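Local coordinates for protein arginase (Glaciozyma antarctica, PDB 5YNL) that probably hydrolyses L-arginine to L-ornithine and urea, as a cold-adapted member of the arginase family from a psychrophilic yeast, at residues 87-90 with 91-94; 153-156 with 157-160; 311-314 with 315-319; 349-352 with 353-356. One frame throughout, in Å; residues are numbered along the deposited sequence. Where two conformers were deposited one is given.

Contact 1: residues 87-90 with 91-94; sequences LNDI and ENLG
E91 lays the aliphatic part of its side chain against the carbonyl oxygen of L87, with E91 CB 3.6 Å and E91 CG 3.9 Å from L87 O. The contact is the last turn of helix 86-92, which ends in a Schellman motif with G94 as the C-prime residue. Helical spacing holds at first. E91 N bonds to L87 O at 3.1 Å and N92 N to N88 O at 2.8 Å, both nearly straight. Then the turn tightens. L93 N bonds to I90 O at 3.1 Å from above the carbonyl plane, and its bond to D89 O is weak. The side chain of L93 folds back over the D89 carbonyl. Its CG sits anti to the carbonyl carbon of L93 (chi1 -68°), which brings L93 CG to 3.4 Å from D89 O. N92 likewise turns back along the helix, and its CB is 3.5 Å from N88 O. I90 is the buried residue of the turn and packs on A58 and I60 of strand 57-63 and on V97 of strand 96-99. D89 points off the helix, and its polar end goes to R350 of helix 345-356. The chain then leaves the helix through the positive phi of G94 (89°). W95 N reaches back to I90 O, and inside it G94 N bonds to E91 O at 2.9 Å.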
loop_
_atom_site.group_PDB
_atom_site.type_symbol
_atom_site.label_atom_id
_atom_site.label_comp_id
_atom_site.label_asym_id
_atom_site.label_seq_id
_atom_site.Cartn_x
_atom_site.Cartn_y
_atom_site.Cartn_z
ATOM N N LEU A 87 -18.309 -2.304 2.209
ATOM C CA LEU A 87 -18.857 -2.382 0.866
ATOM C C LEU A 87 -19.937 -1.320 0.675
ATOM O O LEU A 87 -19.940 -0.595 -0.327
ATOM C CB LEU A 87 -19.405 -3.787 0.577
ATOM C CG LEU A 87 -18.483 -4.776 -0.138
ATOM C CD1 LEU A 87 -17.142 -4.882 0.560
ATOM C CD2 LEU A 87 -19.128 -6.127 -0.197
ATOM N N ASN A 88 -20.837 -1.224 1.651
ATOM C CA ASN A 88 -21.905 -0.232 1.637
ATOM C C ASN A 88 -21.359 1.217 1.734
ATOM O O ASN A 88 -21.841 2.124 1.040
ATOM C CB ASN A 88 -22.903 -0.548 2.757
ATOM C CG ASN A 88 -24.211 0.195 2.609
ATOM O OD1 ASN A 88 -25.069 -0.175 1.803
ATOM N ND2 ASN A 88 -24.383 1.240 3.407
ATOM N N ASP A 89 -20.347 1.429 2.576
ATOM C CA ASP A 89 -19.689 2.736 2.663
ATOM C C ASP A 89 -19.185 3.201 1.307
ATOM O O ASP A 89 -19.385 4.352 0.916
ATOM C CB ASP A 89 -18.506 2.692 3.640
ATOM C CG ASP A 89 -18.943 2.641 5.090
ATOM O OD1 ASP A 89 -20.130 2.897 5.362
ATOM O OD2 ASP A 89 -18.086 2.362 5.951
ATOM N N ILE A 90 -18.537 2.286 0.597
ATOM C CA ILE A 90 -17.922 2.589 -0.685
ATOM C C ILE A 90 -19.000 2.946 -1.711
ATOM O O ILE A 90 -18.874 3.924 -2.461
ATOM C CB ILE A 90 -17.048 1.397 -1.172
ATOM C CG1 ILE A 90 -15.775 1.274 -0.325
ATOM C CG2 ILE A 90 -16.654 1.543 -2.620
ATOM C CD1 ILE A 90 -14.805 0.193 -0.808
ATOM N N GLU A 91 -20.066 2.158 -1.728
ATOM C CA GLU A 91 -21.190 2.408 -2.613
ATOM C C GLU A 91 -21.910 3.740 -2.303
ATOM O O GLU A 91 -22.278 4.473 -3.220
ATOM C CB GLU A 91 -22.140 1.180 -2.625
ATOM C CG GLU A 91 -21.720 0.119 -3.674
ATOM C CD GLU A 91 -22.375 -1.259 -3.503
ATOM O OE1 GLU A 91 -22.856 -1.574 -2.389
ATOM O OE2 GLU A 91 -22.395 -2.039 -4.486
ATOM N N ASN A 92 -22.080 4.062 -1.022
ATOM C CA ASN A 92 -22.667 5.344 -0.620
ATOM C C ASN A 92 -21.881 6.555 -1.129
ATOM O O ASN A 92 -22.412 7.661 -1.191
ATOM C CB ASN A 92 -22.783 5.446 0.907
ATOM C CG ASN A 92 -23.726 4.415 1.504
ATOM O OD1 ASN A 92 -24.760 4.076 0.920
ATOM N ND2 ASN A 92 -23.378 3.920 2.689
ATOM N N LEU A 93 -20.615 6.344 -1.474
ATOM C CA LEU A 93 -19.750 7.420 -1.939
ATOM C C LEU A 93 -19.787 7.529 -3.460
ATOM O O LEU A 93 -18.969 8.248 -4.060
ATOM C CB LEU A 93 -18.304 7.199 -1.477
ATOM C CG LEU A 93 -18.033 7.305 0.027
ATOM C CD1 LEU A 93 -16.587 6.947 0.381
ATOM C CD2 LEU A 93 -18.360 8.704 0.525
ATOM N N GLY A 94 -20.719 6.804 -4.082
ATOM C CA GLY A 94 -20.869 6.837 -5.525
ATOM C C GLY A 94 -20.033 5.814 -6.275
ATOM O O GLY A 94 -20.043 5.789 -7.501
#

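Contact 2: residues 153-156 with 157-160; sequences GDHS and LAMG
L157 sets its branched end over the carbonyl of D154, with L157 CD2 3.1 Å from D154 O. The contact is the turn between strand 147-152 and helix 158-168, and it opens with an Asx turn at D154. Its sequence belongs to the Gly-Gly-Asp-His-Ser signature of arginases, which in relatives supplies a histidine to the dimanganese site. Three backbone bonds follow one another at tight-turn spacing: L157 N to D154 O, A158 N to H155 O at 2.7 Å, and M159 N to S156 O at 3.0 Å. In each the donor comes from above the carbonyl plane. The A158 methyl lies 3.7 Å from H155 CD2. The D154 side chain braces the same turn. Its OD2 takes S156 N at 2.6 Å, and S156 OG also donates to it, at a modelled distance so short that its value is doubtful. An alanine in place of L157 would probably leave D154 O with only CB of that side chain against it and open a gap next to F65 and M330. Further out, the H155 ring is fixed by hydrogen bonds between ND1 and D178 and between NE2 and S284, and it stacks with W176. M159 packs on P198 and F201 of helix 198-202. Its chain bends at chi3 (-70°), which brings M159 CE to 3.5 Å from S156 O.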
loop_
_atom_site.group_PDB
_atom_site.type_symbol
_atom_site.label_atom_id
_atom_site.label_comp_id
_atom_site.label_asym_id
_atom_site.label_seq_id
_atom_site.Cartn_x
_atom_site.Cartn_y
_atom_site.Cartn_z
ATOM N N GLY A 153 -3.733 -9.081 5.211
ATOM C CA GLY A 153 -2.921 -9.393 6.347
ATOM C C GLY A 153 -1.588 -8.724 6.056
ATOM O O GLY A 153 -1.471 -7.494 6.035
ATOM N N ASP A 154 -0.598 -9.554 5.769
ATOM C CA ASP A 154 0.797 -9.167 5.817
ATOM C C ASP A 154 1.204 -8.166 4.743
ATOM O O ASP A 154 0.678 -8.184 3.640
ATOM C CB ASP A 154 1.642 -10.420 5.685
ATOM C CG ASP A 154 3.053 -10.184 6.065
ATOM O OD1 ASP A 154 3.339 -10.293 7.275
ATOM O OD2 ASP A 154 3.869 -9.868 5.165
ATOM N N HIS A 155 2.148 -7.293 5.068
ATOM C CA HIS A 155 2.621 -6.318 4.096
ATOM C C HIS A 155 3.469 -6.945 2.960
ATOM O O HIS A 155 3.581 -6.366 1.877
ATOM C CB HIS A 155 3.325 -5.132 4.779
ATOM C CG HIS A 155 3.180 -3.833 4.034
ATOM N ND1 HIS A 155 3.625 -2.628 4.534
ATOM C CD2 HIS A 155 2.645 -3.564 2.819
ATOM C CE1 HIS A 155 3.348 -1.664 3.671
ATOM N NE2 HIS A 155 2.761 -2.209 2.620
ATOM N N SER A 156 4.021 -8.138 3.180
ATOM C CA SER A 156 4.726 -8.834 2.096
ATOM C C SER A 156 3.820 -9.037 0.883
ATOM O O SER A 156 4.306 -9.211 -0.246
ATOM C CB SER A 156 5.331 -10.173 2.555
ATOM O OG SER A 156 4.349 -11.077 3.062
ATOM N N LEU A 157 2.505 -9.012 1.122
ATOM C CA LEU A 157 1.508 -9.107 0.055
ATOM C C LEU A 157 1.635 -7.940 -0.936
ATOM O O LEU A 157 1.115 -8.021 -2.070
ATOM C CB LEU A 157 0.098 -9.126 0.633
ATOM C CG LEU A 157 -0.511 -10.427 1.140
ATOM C CD1 LEU A 157 0.543 -11.488 1.477
ATOM C CD2 LEU A 157 -1.378 -10.131 2.347
ATOM N N ALA A 158 2.321 -6.870 -0.512
ATOM C CA ALA A 158 2.623 -5.763 -1.426
ATOM C C ALA A 158 3.494 -6.178 -2.625
ATOM O O ALA A 158 3.563 -5.462 -3.621
ATOM C CB ALA A 158 3.219 -4.573 -0.707
ATOM N N MET A 159 4.156 -7.322 -2.519
ATOM C CA MET A 159 4.815 -7.904 -3.664
ATOM C C MET A 159 3.793 -8.095 -4.777
ATOM O O MET A 159 4.045 -7.749 -5.935
ATOM C CB MET A 159 5.453 -9.242 -3.284
ATOM C CG MET A 159 6.910 -9.117 -2.864
ATOM S SD MET A 159 7.760 -10.698 -2.661
ATOM C CE MET A 159 6.938 -11.311 -1.179
ATOM N N GLY A 160 2.626 -8.620 -4.423
ATOM C CA GLY A 160 1.595 -8.863 -5.415
ATOM C C GLY A 160 0.887 -7.596 -5.854
ATOM O O GLY A 160 0.802 -7.297 -7.055
#

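Contact 3: residues 311-314 with 315-319; sequences GHYI and CEAIA
Y313 O receives A317 N at 2.7 Å, and H312 O receives E316 N at 2.8 Å with the donor nearly along the C=O axis. I318 N to I314 O continues the series at 3.0 Å, while C315 N to G311 O is weak. These are the i to i+4 bonds of helix 308-320. On the side toward helix 345-356, E316 reaches back one turn to H312. Its OE1 lies in the plane of the imidazole at the ring edge, 3.3 Å from H312 CD2. Ring and carboxylate planes stand 80° apart. The other ring of this turn belongs to Y313. Its CG is anti to the backbone N (chi1 180°), and this swings the ring alongside the helix over A317. A317 CB sits over one face in a CH-pi contact, 4.1 Å from the ring centroid of Y313 and off toward the rim. A serine in place of Y313 would probably leave the A317 methyl without its aromatic cover and lose the packing on I262 of helix 254-273. I314 and I318 give the helix an apolar face toward the sheet, touching V177 and I175 of strand 173-177, and C315 faces L352 and A356 of helix 345-356. H312 and E316 sit beside that helix, partly exposed. If E316 is ionised, its charge at the ring edge would probably favour a positive H312.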
loop_
_atom_site.group_PDB
_atom_site.type_symbol
_atom_site.label_atom_id
_atom_site.label_comp_id
_atom_site.label_asym_id
_atom_site.label_seq_id
_atom_site.Cartn_x
_atom_site.Cartn_y
_atom_site.Cartn_z
ATOM N N GLY A 311 -2.821 9.307 9.904
ATOM C CA GLY A 311 -3.061 8.240 8.938
ATOM C C GLY A 311 -4.209 8.636 8.012
ATOM O O GLY A 311 -4.218 8.338 6.805
ATOM N N HIS A 312 -5.185 9.333 8.586
ATOM C CA HIS A 312 -6.315 9.823 7.819
ATOM C C HIS A 312 -5.925 10.926 6.831
ATOM O O HIS A 312 -6.306 10.880 5.657
ATOM C CB HIS A 312 -7.378 10.359 8.751
ATOM C CG HIS A 312 -8.660 10.663 8.062
ATOM N ND1 HIS A 312 -9.755 9.842 8.157
ATOM C CD2 HIS A 312 -9.013 11.695 7.263
ATOM C CE1 HIS A 312 -10.744 10.359 7.436
ATOM N NE2 HIS A 312 -10.316 11.477 6.886
ATOM N N TYR A 313 -5.198 11.935 7.316
ATOM C CA TYR A 313 -4.706 12.997 6.442
ATOM C C TYR A 313 -3.897 12.446 5.256
ATOM O O TYR A 313 -4.013 12.949 4.145
ATOM C CB TYR A 313 -3.902 14.062 7.205
ATOM C CG TYR A 313 -3.404 15.142 6.274
ATOM C CD1 TYR A 313 -4.216 16.205 5.927
ATOM C CD2 TYR A 313 -2.134 15.072 5.702
ATOM C CE1 TYR A 313 -3.786 17.184 5.055
ATOM C CE2 TYR A 313 -1.690 16.062 4.812
ATOM C CZ TYR A 313 -2.533 17.109 4.500
ATOM O OH TYR A 313 -2.120 18.083 3.629
ATOM N N ILE A 314 -3.079 11.428 5.480
ATOM C CA ILE A 314 -2.347 10.832 4.366
ATOM C C ILE A 314 -3.339 10.372 3.286
ATOM O O ILE A 314 -3.131 10.624 2.076
ATOM C CB ILE A 314 -1.471 9.630 4.808
ATOM C CG1 ILE A 314 -0.417 10.070 5.834
ATOM C CG2 ILE A 314 -0.795 8.968 3.624
ATOM C CD1 ILE A 314 0.613 8.940 6.189
ATOM N N CYS A 315 -4.412 9.708 3.717
ATOM C CA CYS A 315 -5.401 9.179 2.789
ATOM C C CYS A 315 -6.185 10.290 2.127
ATOM O O CYS A 315 -6.482 10.206 0.939
ATOM C CB CYS A 315 -6.346 8.182 3.498
ATOM S SG CYS A 315 -5.485 6.649 3.997
ATOM N N GLU A 316 -6.491 11.344 2.878
ATOM C CA GLU A 316 -7.214 12.471 2.309
ATOM C C GLU A 316 -6.321 13.188 1.300
ATOM O O GLU A 316 -6.727 13.435 0.165
ATOM C CB GLU A 316 -7.665 13.443 3.405
ATOM C CG GLU A 316 -8.986 14.141 3.115
ATOM C CD GLU A 316 -9.659 14.714 4.374
ATOM O OE1 GLU A 316 -9.132 14.500 5.508
ATOM O OE2 GLU A 316 -10.722 15.400 4.228
ATOM N N ALA A 317 -5.089 13.480 1.712
ATOM C CA ALA A 317 -4.191 14.298 0.914
ATOM C C ALA A 317 -3.961 13.625 -0.416
ATOM O O ALA A 317 -3.993 14.279 -1.473
ATOM C CB ALA A 317 -2.875 14.528 1.629
ATOM N N ILE A 318 -3.761 12.311 -0.362
ATOM C CA ILE A 318 -3.579 11.521 -1.568
ATOM C C ILE A 318 -4.875 11.585 -2.374
ATOM O O ILE A 318 -4.840 11.744 -3.593
ATOM C CB ILE A 318 -3.254 10.066 -1.233
ATOM C CG1 ILE A 318 -1.736 9.858 -1.084
ATOM C CG2 ILE A 318 -3.746 9.133 -2.360
ATOM C CD1 ILE A 318 -0.968 10.946 -0.401
ATOM N N ALA A 319 -6.017 11.497 -1.690
ATOM C CA ALA A 319 -7.309 11.482 -2.381
ATOM C C ALA A 319 -7.520 12.775 -3.147
ATOM O O ALA A 319 -8.033 12.743 -4.281
ATOM C CB ALA A 319 -8.467 11.230 -1.407
#

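Contact 4: residues 349-352 with 353-356; sequences GRSL and VRCA
V353 N bonds to G349 O at 3.0 Å, and the next three amides repeat the pattern. R354 N meets R350 O at 3.1 Å with an almost linear N-H (179°), C355 N meets S351 O at 3.1 Å, and A356 N meets L352 O at 2.8 Å. All are i to i+4 bonds, so residues 349-356 form regular alpha helix up to the end of helix 345-356. The polar side carries two arginines one turn apart. The R354 side chain runs back toward the start of the helix, with its CG anti to the carbonyl carbon (chi1 -64°) and a bend at chi3. R354 CG comes within 3.3 Å of R350 O. The guanidinium then lies with one face over S351 CA, and R350 NE sits at its edge, in plane, 3.6 Å from R354 NH1. The two guanidinium planes are 48° apart. R354 was modelled in two conformers, so this placement describes one of them. What gathers the two charges is the D89 carboxylate of helix 86-92, whose OD2 takes a salt bridge from R350 and, in this conformer, one from R354. R350 NH1 has a second partner in D347. V353 places CG2 at 3.4 Å from G349 O and packs on I90 and on I329 of strand 324-330, while A356 touches L327. C355 lies next to H312 and E316 of helix 308-320. This is a sheet-covering helix of the alpha/beta arginase fold, joined to helix 86-92 where R350, and R354 in the conformer described, share one aspartate.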
loop_
_atom_site.group_PDB
_atom_site.type_symbol
_atom_site.label_atom_id
_atom_site.label_comp_id
_atom_site.label_asym_id
_atom_site.label_seq_id
_atom_site.Cartn_x
_atom_site.Cartn_y
_atom_site.Cartn_z
ATOM N N GLY A 349 -9.645 1.014 9.679
ATOM C CA GLY A 349 -9.374 0.610 8.302
ATOM C C GLY A 349 -10.486 1.121 7.408
ATOM O O GLY A 349 -10.243 1.680 6.346
ATOM N N ARG A 350 -11.715 0.972 7.875
ATOM C CA ARG A 350 -12.870 1.435 7.124
ATOM C C ARG A 350 -12.837 2.935 6.850
ATOM O O ARG A 350 -13.102 3.387 5.740
ATOM C CB ARG A 350 -14.155 1.079 7.858
ATOM C CG ARG A 350 -15.263 0.831 6.900
ATOM C CD ARG A 350 -16.390 0.077 7.558
ATOM N NE ARG A 350 -17.293 0.994 8.226
ATOM C CZ ARG A 350 -17.716 0.844 9.468
ATOM N NH1 ARG A 350 -17.320 -0.208 10.174
ATOM N NH2 ARG A 350 -18.546 1.738 9.995
ATOM N N SER A 351 -12.531 3.694 7.891
ATOM C CA SER A 351 -12.416 5.128 7.767
ATOM C C SER A 351 -11.365 5.514 6.707
ATOM O O SER A 351 -11.651 6.366 5.878
ATOM C CB SER A 351 -12.104 5.758 9.128
ATOM O OG SER A 351 -12.592 7.087 9.189
ATOM N N LEU A 352 -10.191 4.870 6.718
ATOM C CA LEU A 352 -9.123 5.244 5.800
ATOM C C LEU A 352 -9.516 4.887 4.363
ATOM O O LEU A 352 -9.149 5.605 3.410
ATOM C CB LEU A 352 -7.791 4.571 6.139
ATOM C CG LEU A 352 -7.115 4.749 7.508
ATOM C CD1 LEU A 352 -5.904 3.782 7.631
ATOM C CD2 LEU A 352 -6.646 6.220 7.728
ATOM N N VAL A 353 -10.247 3.782 4.193
ATOM C CA VAL A 353 -10.684 3.399 2.852
ATOM C C VAL A 353 -11.609 4.484 2.301
ATOM O O VAL A 353 -11.336 5.032 1.241
ATOM C CB VAL A 353 -11.385 1.998 2.805
ATOM C CG1 VAL A 353 -12.052 1.780 1.467
ATOM C CG2 VAL A 353 -10.371 0.875 3.060
ATOM N N ARG A 354 -12.678 4.801 3.041
ATOM C CA ARG A 354 -13.671 5.791 2.608
ATOM C C ARG A 354 -12.976 7.068 2.203
ATOM O O ARG A 354 -13.278 7.659 1.172
ATOM C CB ARG A 354 -14.667 6.107 3.729
ATOM C CG ARG A 354 -15.525 4.925 4.160
ATOM C CD ARG A 354 -16.769 5.386 4.919
ATOM N NE ARG A 354 -16.476 6.195 6.105
ATOM C CZ ARG A 354 -16.309 5.708 7.336
ATOM N NH1 ARG A 354 -16.387 4.403 7.561
ATOM N NH2 ARG A 354 -16.052 6.525 8.343
ATOM N N CYS A 355 -12.039 7.459 3.045
ATOM C CA CYS A 355 -11.280 8.662 2.923
ATOM C C CYS A 355 -10.417 8.652 1.672
ATOM O O CYS A 355 -10.387 9.616 0.899
ATOM C CB CYS A 355 -10.376 8.714 4.138
ATOM S SG CYS A 355 -9.734 10.294 4.401
ATOM N N ALA A 356 -9.710 7.544 1.479
ATOM C CA ALA A 356 -8.804 7.413 0.354
ATOM C C ALA A 356 -9.585 7.465 -0.940
ATOM O O ALA A 356 -9.055 7.908 -1.960
ATOM C CB ALA A 356 -7.994 6.109 0.442
#

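Overall arrangement
From the N terminus, contact 1 comes first, at the end of helix 86-92, just before edge strand 96-99. Contact 2 follows at the loop leading from strand 147-152 into helix 158-168. Contacts 3 and 4 lie on helices 308-320 and 345-356, which precede and follow strand 324-330. Each is local, so none closes a long loop, and the four run in series without nesting or crossing. Helix 345-356 touches helix 86-92 through salt bridges and helix 308-320 through packing, so contacts 1, 4 and 3 join three helices. Contact 2 stands apart, nearest atoms about 11 Å from contacts 3 and 4, and opposite contact 3 across the chain's centre.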